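Side-chain contacts in MUTM (fpg) protein (Thermus thermophilus, PDB 1EE8), which belongs to the MutM (Fpg) family, whose fold joins a strand-rich N-terminal domain to a helix-two turns-helix domain and a zinc finger: residues P145-L150 against E166-A171; L149-R154 against V159-A164. All coordinates share one frame; numbering follows the deposited sequence.

Interaction 1. Residues P145-L150 against E166-A171; sequences PLKALL and EALFRA
Leu168 meets Leu146, Lys147 and Leu150 in a buried, apolar helix-to-helix contact between the two helices of the helix-two turns-helix motif, 146-152 and 161-170. The short segments lie with their axes 11.3 Å apart at closest approach and 131° between their N-to-C directions, a splayed crossing rather than a close antiparallel pair. Such a separation leaves the joining to side chains, the leucines by their branched ends and Lys147 by its CB, and Leu168 supplies about half of the 167 Å² buried. With its CG beside the backbone N and anti to the carbonyl carbon (chi1 -72°), Leu168 sends its branch point toward helix 146-152. Leu150 comes to it tip to tip: its CD1 sits 3.6 Å from Leu168 CG and lies near both methyls, 3.8 Å from Leu168 CD1. Leu146 instead slides past Leu168 in the opposite direction, so that Leu146 CD2 meets Leu168 CD2 at 3.6 Å. The other methyl of Leu168 is used by Lys147, which crosses it at about a right angle, Lys147 CB lying 3.9 Å from Leu168 CD1. From there the lysine chain runs fully extended away from the leucine, CG anti to the backbone N (chi1 -176°), and delivers NZ to a salt bridge with Asp165 and to hydrogen bonds with Asn161 and Thr255. Leu190 of helix 184-203 touches both Leu146 and Leu168, so a third helix contributes to the same cluster. The side chain of Leu168 is about 12 Å from the zinc ion. Because every atom meeting across the two segments is carbon, the contact owes its hold to burial and shape; the one charge involved is carried beyond the leucines, where an acid and two further polar partners receive it.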
ATOM      1  N   PRO A 145     -23.533 -32.223  13.157  1.00 35.60           N
ATOM      2  CA  PRO A 145     -22.942 -33.414  12.533  1.00 34.94           C
ATOM      3  C   PRO A 145     -21.419 -33.414  12.588  1.00 34.04           C
ATOM      4  O   PRO A 145     -20.770 -32.388  12.370  1.00 33.50           O
ATOM      5  CB  PRO A 145     -23.465 -33.350  11.099  1.00 35.40           C
ATOM      6  CG  PRO A 145     -24.782 -32.634  11.253  1.00 36.07           C
ATOM      7  CD  PRO A 145     -24.432 -31.533  12.217  1.00 35.85           C
ATOM      8  N   LEU A 146     -20.858 -34.583  12.867  1.00 33.34           N
ATOM      9  CA  LEU A 146     -19.417 -34.758  12.962  1.00 32.97           C
ATOM     10  C   LEU A 146     -18.641 -34.055  11.850  1.00 32.79           C
ATOM     11  O   LEU A 146     -17.690 -33.316  12.119  1.00 32.69           O
ATOM     12  CB  LEU A 146     -19.083 -36.249  12.952  1.00 32.55           C
ATOM     13  CG  LEU A 146     -17.638 -36.625  13.264  1.00 33.11           C
ATOM     14  CD1 LEU A 146     -17.194 -35.976  14.574  1.00 32.19           C
ATOM     15  CD2 LEU A 146     -17.534 -38.142  13.345  1.00 33.93           C
ATOM     16  N   LYS A 147     -19.043 -34.277  10.603  1.00 32.00           N
ATOM     17  CA  LYS A 147     -18.340 -33.662   9.491  1.00 32.29           C
ATOM     18  C   LYS A 147     -18.316 -32.134   9.555  1.00 32.62           C
ATOM     19  O   LYS A 147     -17.312 -31.521   9.202  1.00 31.75           O
ATOM     20  CB  LYS A 147     -18.929 -34.108   8.149  1.00 31.59           C
ATOM     21  CG  LYS A 147     -18.141 -33.539   6.978  1.00 30.45           C
ATOM     22  CD  LYS A 147     -18.693 -33.928   5.625  1.00 30.54           C
ATOM     23  CE  LYS A 147     -17.864 -33.272   4.526  1.00 29.24           C
ATOM     24  NZ  LYS A 147     -18.331 -33.652   3.175  1.00 28.77           N
ATOM     25  N   ALA A 148     -19.415 -31.525   9.992  1.00 33.26           N
ATOM     26  CA  ALA A 148     -19.476 -30.067  10.107  1.00 34.43           C
ATOM     27  C   ALA A 148     -18.398 -29.575  11.071  1.00 34.93           C
ATOM     28  O   ALA A 148     -17.834 -28.496  10.896  1.00 35.97           O
ATOM     29  CB  ALA A 148     -20.853 -29.628  10.599  1.00 34.85           C
ATOM     30  N   LEU A 149     -18.106 -30.363  12.094  1.00 35.57           N
ATOM     31  CA  LEU A 149     -17.076 -29.960  13.037  1.00 36.23           C
ATOM     32  C   LEU A 149     -15.690 -30.130  12.429  1.00 36.20           C
ATOM     33  O   LEU A 149     -14.734 -29.486  12.853  1.00 36.15           O
ATOM     34  CB  LEU A 149     -17.189 -30.759  14.335  1.00 36.63           C
ATOM     35  CG  LEU A 149     -17.606 -29.897  15.530  1.00 36.32           C
ATOM     36  CD1 LEU A 149     -18.909 -29.184  15.227  1.00 36.77           C
ATOM     37  CD2 LEU A 149     -17.749 -30.769  16.756  1.00 37.89           C
ATOM     38  N   LEU A 150     -15.576 -30.998  11.433  1.00 36.53           N
ATOM     39  CA  LEU A 150     -14.289 -31.201  10.788  1.00 37.58           C
ATOM     40  C   LEU A 150     -14.026 -30.058   9.818  1.00 38.31           C
ATOM     41  O   LEU A 150     -12.877 -29.748   9.508  1.00 38.68           O
ATOM     42  CB  LEU A 150     -14.262 -32.529  10.031  1.00 37.01           C
ATOM     43  CG  LEU A 150     -14.327 -33.796  10.884  1.00 37.11           C
ATOM     44  CD1 LEU A 150     -14.088 -35.014  10.006  1.00 35.40           C
ATOM     45  CD2 LEU A 150     -13.275 -33.719  11.981  1.00 36.86           C
ATOM     46  N   GLU A 166     -12.453 -38.402   3.571  1.00 19.79           N
ATOM     47  CA  GLU A 166     -11.472 -39.479   3.632  1.00 20.88           C
ATOM     48  C   GLU A 166     -11.081 -39.865   5.060  1.00 19.96           C
ATOM     49  O   GLU A 166     -10.876 -41.035   5.354  1.00 20.01           O
ATOM     50  CB  GLU A 166     -10.220 -39.109   2.825  1.00 21.12           C
ATOM     51  CG  GLU A 166     -10.442 -39.071   1.312  1.00 23.36           C
ATOM     52  CD  GLU A 166     -10.865 -40.418   0.741  1.00 25.73           C
ATOM     53  OE1 GLU A 166     -11.948 -40.483   0.124  1.00 24.10           O
ATOM     54  OE2 GLU A 166     -10.115 -41.409   0.904  1.00 26.82           O
ATOM     55  N   ALA A 167     -10.984 -38.888   5.949  1.00 21.16           N
ATOM     56  CA  ALA A 167     -10.610 -39.185   7.327  1.00 21.04           C
ATOM     57  C   ALA A 167     -11.720 -39.981   8.005  1.00 20.62           C
ATOM     58  O   ALA A 167     -11.464 -40.948   8.730  1.00 19.87           O
ATOM     59  CB  ALA A 167     -10.337 -37.885   8.100  1.00 20.62           C
ATOM     60  N   LEU A 168     -12.955 -39.562   7.765  1.00 19.72           N
ATOM     61  CA  LEU A 168     -14.114 -40.220   8.343  1.00 19.99           C
ATOM     62  C   LEU A 168     -14.222 -41.669   7.884  1.00 19.95           C
ATOM     63  O   LEU A 168     -14.602 -42.549   8.659  1.00 18.48           O
ATOM     64  CB  LEU A 168     -15.382 -39.440   7.986  1.00 20.96           C
ATOM     65  CG  LEU A 168     -15.495 -38.103   8.732  1.00 19.78           C
ATOM     66  CD1 LEU A 168     -16.569 -37.221   8.105  1.00 18.51           C
ATOM     67  CD2 LEU A 168     -15.812 -38.394  10.210  1.00 19.95           C
ATOM     68  N   PHE A 169     -13.889 -41.923   6.628  1.00 21.00           N
ATOM     69  CA  PHE A 169     -13.941 -43.289   6.125  1.00 22.13           C
ATOM     70  C   PHE A 169     -12.831 -44.105   6.757  1.00 21.74           C
ATOM     71  O   PHE A 169     -13.034 -45.243   7.180  1.00 22.25           O
ATOM     72  CB  PHE A 169     -13.742 -43.360   4.614  1.00 22.59           C
ATOM     73  CG  PHE A 169     -13.610 -44.770   4.108  1.00 22.39           C
ATOM     74  CD1 PHE A 169     -14.734 -45.572   3.964  1.00 23.51           C
ATOM     75  CD2 PHE A 169     -12.358 -45.320   3.864  1.00 22.62           C
ATOM     76  CE1 PHE A 169     -14.612 -46.906   3.585  1.00 23.44           C
ATOM     77  CE2 PHE A 169     -12.225 -46.652   3.486  1.00 22.61           C
ATOM     78  CZ  PHE A 169     -13.353 -47.445   3.346  1.00 22.09           C
ATOM     79  N   ARG A 170     -11.638 -43.530   6.803  1.00 22.92           N
ATOM     80  CA  ARG A 170     -10.530 -44.264   7.370  1.00 24.79           C
ATOM     81  C   ARG A 170     -10.834 -44.646   8.815  1.00 24.67           C
ATOM     82  O   ARG A 170     -10.495 -45.741   9.250  1.00 24.28           O
ATOM     83  CB  ARG A 170      -9.239 -43.452   7.280  1.00 26.66           C
ATOM     84  CG  ARG A 170      -8.036 -44.282   7.667  1.00 29.40           C
ATOM     85  CD  ARG A 170      -6.728 -43.644   7.275  1.00 32.03           C
ATOM     86  NE  ARG A 170      -6.587 -43.502   5.828  1.00 33.72           N
ATOM     87  CZ  ARG A 170      -5.446 -43.172   5.234  1.00 33.47           C
ATOM     88  NH1 ARG A 170      -5.386 -43.053   3.915  1.00 32.39           N
ATOM     89  NH2 ARG A 170      -4.360 -42.974   5.969  1.00 33.61           N
ATOM     90  N   ALA A 171     -11.500 -43.752   9.541  1.00 24.65           N
ATOM     91  CA  ALA A 171     -11.856 -43.985  10.940  1.00 25.02           C
ATOM     92  C   ALA A 171     -13.165 -44.758  11.085  1.00 25.66           C
ATOM     93  O   ALA A 171     -13.593 -45.061  12.198  1.00 26.86           O
ATOM     94  CB  ALA A 171     -11.960 -42.649  11.676  1.00 23.20           C
TER

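Interaction 2. Residues L149-R154 against V159-A164; sequences LLLDQR and VGNIYA
Leu151 meets Gly160, Asn161 and Ala164 where the helix-two turns-helix motif folds back on itself, the end of helix 146-152 facing the start of helix 161-170. From CB, the side chain of Leu151 leaves at chi1 -92°, off a staggered position, and this turn carries CG and its two methyls over the first turn of the second helix. CD1 is the busier branch: it lies 3.5 Å from Ala164 CB, tighter than usual for two carbons, and 3.6 Å from Gly160 O. That carbonyl belongs to the N-cap residue and accepts the backbone hydrogen bond of Ala164 N, so the methyl rests against both residues joined by one helical bond, touching the acceptor oxygen of one and the CB of the other. CD2, the other branch, stands 3.8 Å from Asn161 OD1, the two side chains crossing at a slant; OD1 has its polar partner in Lys147 NZ. Leu150 adds its CB at 4.1 Å from Ala164 CB, making the alanine methyl a shared support for two consecutive leucines. Its carbonyl is less well provided for: Val159 CB comes within 3.4 Å of Leu150 O, which is buried here and finds no hydrogen-bonding partner in the model. Around the N-terminal end of helix 161-170, Glu2 accepts hydrogen bonds from Ile162 N and Tyr163 N. Gln153, which follows helix 146-152 with a positive phi of 85°, extends beyond CG alongside the Val159 carbonyl. Its OE1 is bonded to Gly158 N, which anchors one end of the amide; at the other, a water bridges the segments, accepting from Gln153 NE2 at 3.1 Å and donating to Val159 O at 2.7 Å.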
ATOM      1  N   LEU A 149     -18.106 -30.363  12.094  1.00 35.57           N
ATOM      2  CA  LEU A 149     -17.076 -29.960  13.037  1.00 36.23           C
ATOM      3  C   LEU A 149     -15.690 -30.130  12.429  1.00 36.20           C
ATOM      4  O   LEU A 149     -14.734 -29.486  12.853  1.00 36.15           O
ATOM      5  CB  LEU A 149     -17.189 -30.759  14.335  1.00 36.63           C
ATOM      6  CG  LEU A 149     -17.606 -29.897  15.530  1.00 36.32           C
ATOM      7  CD1 LEU A 149     -18.909 -29.184  15.227  1.00 36.77           C
ATOM      8  CD2 LEU A 149     -17.749 -30.769  16.756  1.00 37.89           C
ATOM      9  N   LEU A 150     -15.576 -30.998  11.433  1.00 36.53           N
ATOM     10  CA  LEU A 150     -14.289 -31.201  10.788  1.00 37.58           C
ATOM     11  C   LEU A 150     -14.026 -30.058   9.818  1.00 38.31           C
ATOM     12  O   LEU A 150     -12.877 -29.748   9.508  1.00 38.68           O
ATOM     13  CB  LEU A 150     -14.262 -32.529  10.031  1.00 37.01           C
ATOM     14  CG  LEU A 150     -14.327 -33.796  10.884  1.00 37.11           C
ATOM     15  CD1 LEU A 150     -14.088 -35.014  10.006  1.00 35.40           C
ATOM     16  CD2 LEU A 150     -13.275 -33.719  11.981  1.00 36.86           C
ATOM     17  N   LEU A 151     -15.104 -29.433   9.352  1.00 38.86           N
ATOM     18  CA  LEU A 151     -15.020 -28.330   8.408  1.00 39.97           C
ATOM     19  C   LEU A 151     -14.954 -26.959   9.059  1.00 41.60           C
ATOM     20  O   LEU A 151     -14.586 -25.985   8.406  1.00 40.66           O
ATOM     21  CB  LEU A 151     -16.214 -28.372   7.458  1.00 39.93           C
ATOM     22  CG  LEU A 151     -16.057 -29.127   6.137  1.00 39.75           C
ATOM     23  CD1 LEU A 151     -15.324 -30.446   6.340  1.00 40.13           C
ATOM     24  CD2 LEU A 151     -17.438 -29.352   5.551  1.00 39.63           C
ATOM     25  N   ASP A 152     -15.311 -26.877  10.338  1.00 43.55           N
ATOM     26  CA  ASP A 152     -15.297 -25.599  11.040  1.00 45.19           C
ATOM     27  C   ASP A 152     -13.953 -24.904  10.896  1.00 44.69           C
ATOM     28  O   ASP A 152     -13.892 -23.724  10.550  1.00 45.07           O
ATOM     29  CB  ASP A 152     -15.621 -25.787  12.526  1.00 47.53           C
ATOM     30  CG  ASP A 152     -16.856 -25.005  12.954  1.00 50.49           C
ATOM     31  OD1 ASP A 152     -17.103 -24.895  14.177  1.00 51.41           O
ATOM     32  OD2 ASP A 152     -17.584 -24.506  12.060  1.00 50.84           O
ATOM     33  N   GLN A 153     -12.887 -25.651  11.167  1.00 44.28           N
ATOM     34  CA  GLN A 153     -11.514 -25.162  11.079  1.00 43.54           C
ATOM     35  C   GLN A 153     -11.041 -24.446  12.334  1.00 43.01           C
ATOM     36  O   GLN A 153      -9.910 -23.965  12.405  1.00 42.52           O
ATOM     37  CB  GLN A 153     -11.327 -24.279   9.841  1.00 44.09           C
ATOM     38  CG  GLN A 153     -11.402 -25.082   8.546  1.00 43.60           C
ATOM     39  CD  GLN A 153     -10.624 -24.449   7.419  1.00 43.73           C
ATOM     40  OE1 GLN A 153      -9.470 -24.058   7.592  1.00 42.22           O
ATOM     41  NE2 GLN A 153     -11.246 -24.361   6.248  1.00 45.63           N
ATOM     42  N   ARG A 154     -11.916 -24.376  13.327  1.00 42.79           N
ATOM     43  CA  ARG A 154     -11.563 -23.782  14.604  1.00 41.69           C
ATOM     44  C   ARG A 154     -11.058 -24.979  15.403  1.00 40.53           C
ATOM     45  O   ARG A 154     -10.348 -24.833  16.396  1.00 40.43           O
ATOM     46  CB  ARG A 154     -12.794 -23.183  15.274  1.00 42.65           C
ATOM     47  CG  ARG A 154     -14.037 -24.041  15.126  1.00 44.62           C
ATOM     48  CD  ARG A 154     -15.199 -23.558  16.000  1.00 46.38           C
ATOM     49  NE  ARG A 154     -15.757 -22.271  15.587  1.00 45.22           N
ATOM     50  CZ  ARG A 154     -15.175 -21.095  15.792  1.00 45.88           C
ATOM     51  NH1 ARG A 154     -14.006 -21.025  16.406  1.00 45.64           N
ATOM     52  NH2 ARG A 154     -15.772 -19.985  15.389  1.00 46.93           N
ATOM     53  N   VAL A 159      -8.860 -28.248   6.922  1.00 23.93           N
ATOM     54  CA  VAL A 159      -9.650 -29.382   6.469  1.00 25.39           C
ATOM     55  C   VAL A 159     -10.890 -28.990   5.669  1.00 26.20           C
ATOM     56  O   VAL A 159     -11.668 -28.122   6.074  1.00 27.48           O
ATOM     57  CB  VAL A 159     -10.085 -30.264   7.668  1.00 25.73           C
ATOM     58  CG1 VAL A 159     -10.875 -31.473   7.172  1.00 25.54           C
ATOM     59  CG2 VAL A 159      -8.861 -30.715   8.441  1.00 25.42           C
ATOM     60  N   GLY A 160     -11.060 -29.641   4.526  1.00 26.10           N
ATOM     61  CA  GLY A 160     -12.207 -29.386   3.675  1.00 25.03           C
ATOM     62  C   GLY A 160     -12.971 -30.673   3.399  1.00 24.88           C
ATOM     63  O   GLY A 160     -12.783 -31.684   4.081  1.00 23.65           O
ATOM     64  N   ASN A 161     -13.829 -30.641   2.386  1.00 24.39           N
ATOM     65  CA  ASN A 161     -14.635 -31.795   2.023  1.00 25.05           C
ATOM     66  C   ASN A 161     -13.854 -33.073   1.748  1.00 24.54           C
ATOM     67  O   ASN A 161     -14.172 -34.131   2.295  1.00 23.72           O
ATOM     68  CB  ASN A 161     -15.494 -31.459   0.803  1.00 26.85           C
ATOM     69  CG  ASN A 161     -16.706 -30.625   1.162  1.00 28.89           C
ATOM     70  OD1 ASN A 161     -17.454 -30.956   2.086  1.00 31.04           O
ATOM     71  ND2 ASN A 161     -16.904 -29.531   0.437  1.00 27.08           N
ATOM     72  N   ILE A 162     -12.842 -32.980   0.891  1.00 23.37           N
ATOM     73  CA  ILE A 162     -12.048 -34.150   0.529  1.00 22.72           C
ATOM     74  C   ILE A 162     -11.447 -34.895   1.718  1.00 22.31           C
ATOM     75  O   ILE A 162     -11.716 -36.083   1.924  1.00 20.40           O
ATOM     76  CB  ILE A 162     -10.903 -33.768  -0.438  1.00 23.98           C
ATOM     77  CG1 ILE A 162     -11.493 -33.296  -1.769  1.00 26.34           C
ATOM     78  CG2 ILE A 162      -9.970 -34.964  -0.662  1.00 24.25           C
ATOM     79  CD1 ILE A 162     -10.455 -32.925  -2.804  1.00 25.93           C
ATOM     80  N   TYR A 163     -10.650 -34.195   2.515  1.00 20.65           N
ATOM     81  CA  TYR A 163     -10.004 -34.838   3.636  1.00 20.45           C
ATOM     82  C   TYR A 163     -10.905 -35.144   4.816  1.00 20.23           C
ATOM     83  O   TYR A 163     -10.606 -36.043   5.604  1.00 20.81           O
ATOM     84  CB  TYR A 163      -8.766 -34.032   4.012  1.00 18.92           C
ATOM     85  CG  TYR A 163      -7.851 -33.962   2.811  1.00 20.49           C
ATOM     86  CD1 TYR A 163      -7.729 -32.794   2.067  1.00 19.55           C
ATOM     87  CD2 TYR A 163      -7.206 -35.109   2.340  1.00 21.84           C
ATOM     88  CE1 TYR A 163      -6.999 -32.766   0.881  1.00 19.76           C
ATOM     89  CE2 TYR A 163      -6.475 -35.092   1.151  1.00 20.89           C
ATOM     90  CZ  TYR A 163      -6.377 -33.916   0.428  1.00 20.98           C
ATOM     91  OH  TYR A 163      -5.673 -33.895  -0.751  1.00 18.71           O
ATOM     92  N   ALA A 164     -12.013 -34.421   4.947  1.00 19.71           N
ATOM     93  CA  ALA A 164     -12.944 -34.736   6.024  1.00 20.51           C
ATOM     94  C   ALA A 164     -13.560 -36.089   5.631  1.00 20.80           C
ATOM     95  O   ALA A 164     -13.561 -37.035   6.421  1.00 19.76           O
ATOM     96  CB  ALA A 164     -14.030 -33.677   6.135  1.00 20.01           C
TER
HETATM   97  O   HOH W   1     -13.371 -26.341   5.050  1.00 39.21           O

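In the fold
Along the chain, helix 146-152 comes first, and residues 155-158 then carry it into 159-164, where interaction 2 closes the short loop. Interaction 1 closes a longer one: residues 151-165 separate its segments, so the two contacts nest about the same turn without crossing, their centres 8 Å apart. Leu150 serves both, facing the start and the later part of helix 161-170, and the lysine of interaction 1 bonds to the asparagine of interaction 2. Together they pin the two helices of one motif, while Leu190 of helix 184-203, Glu2 near the N terminus and Thr255 of strand 254-257 attach it to its surroundings.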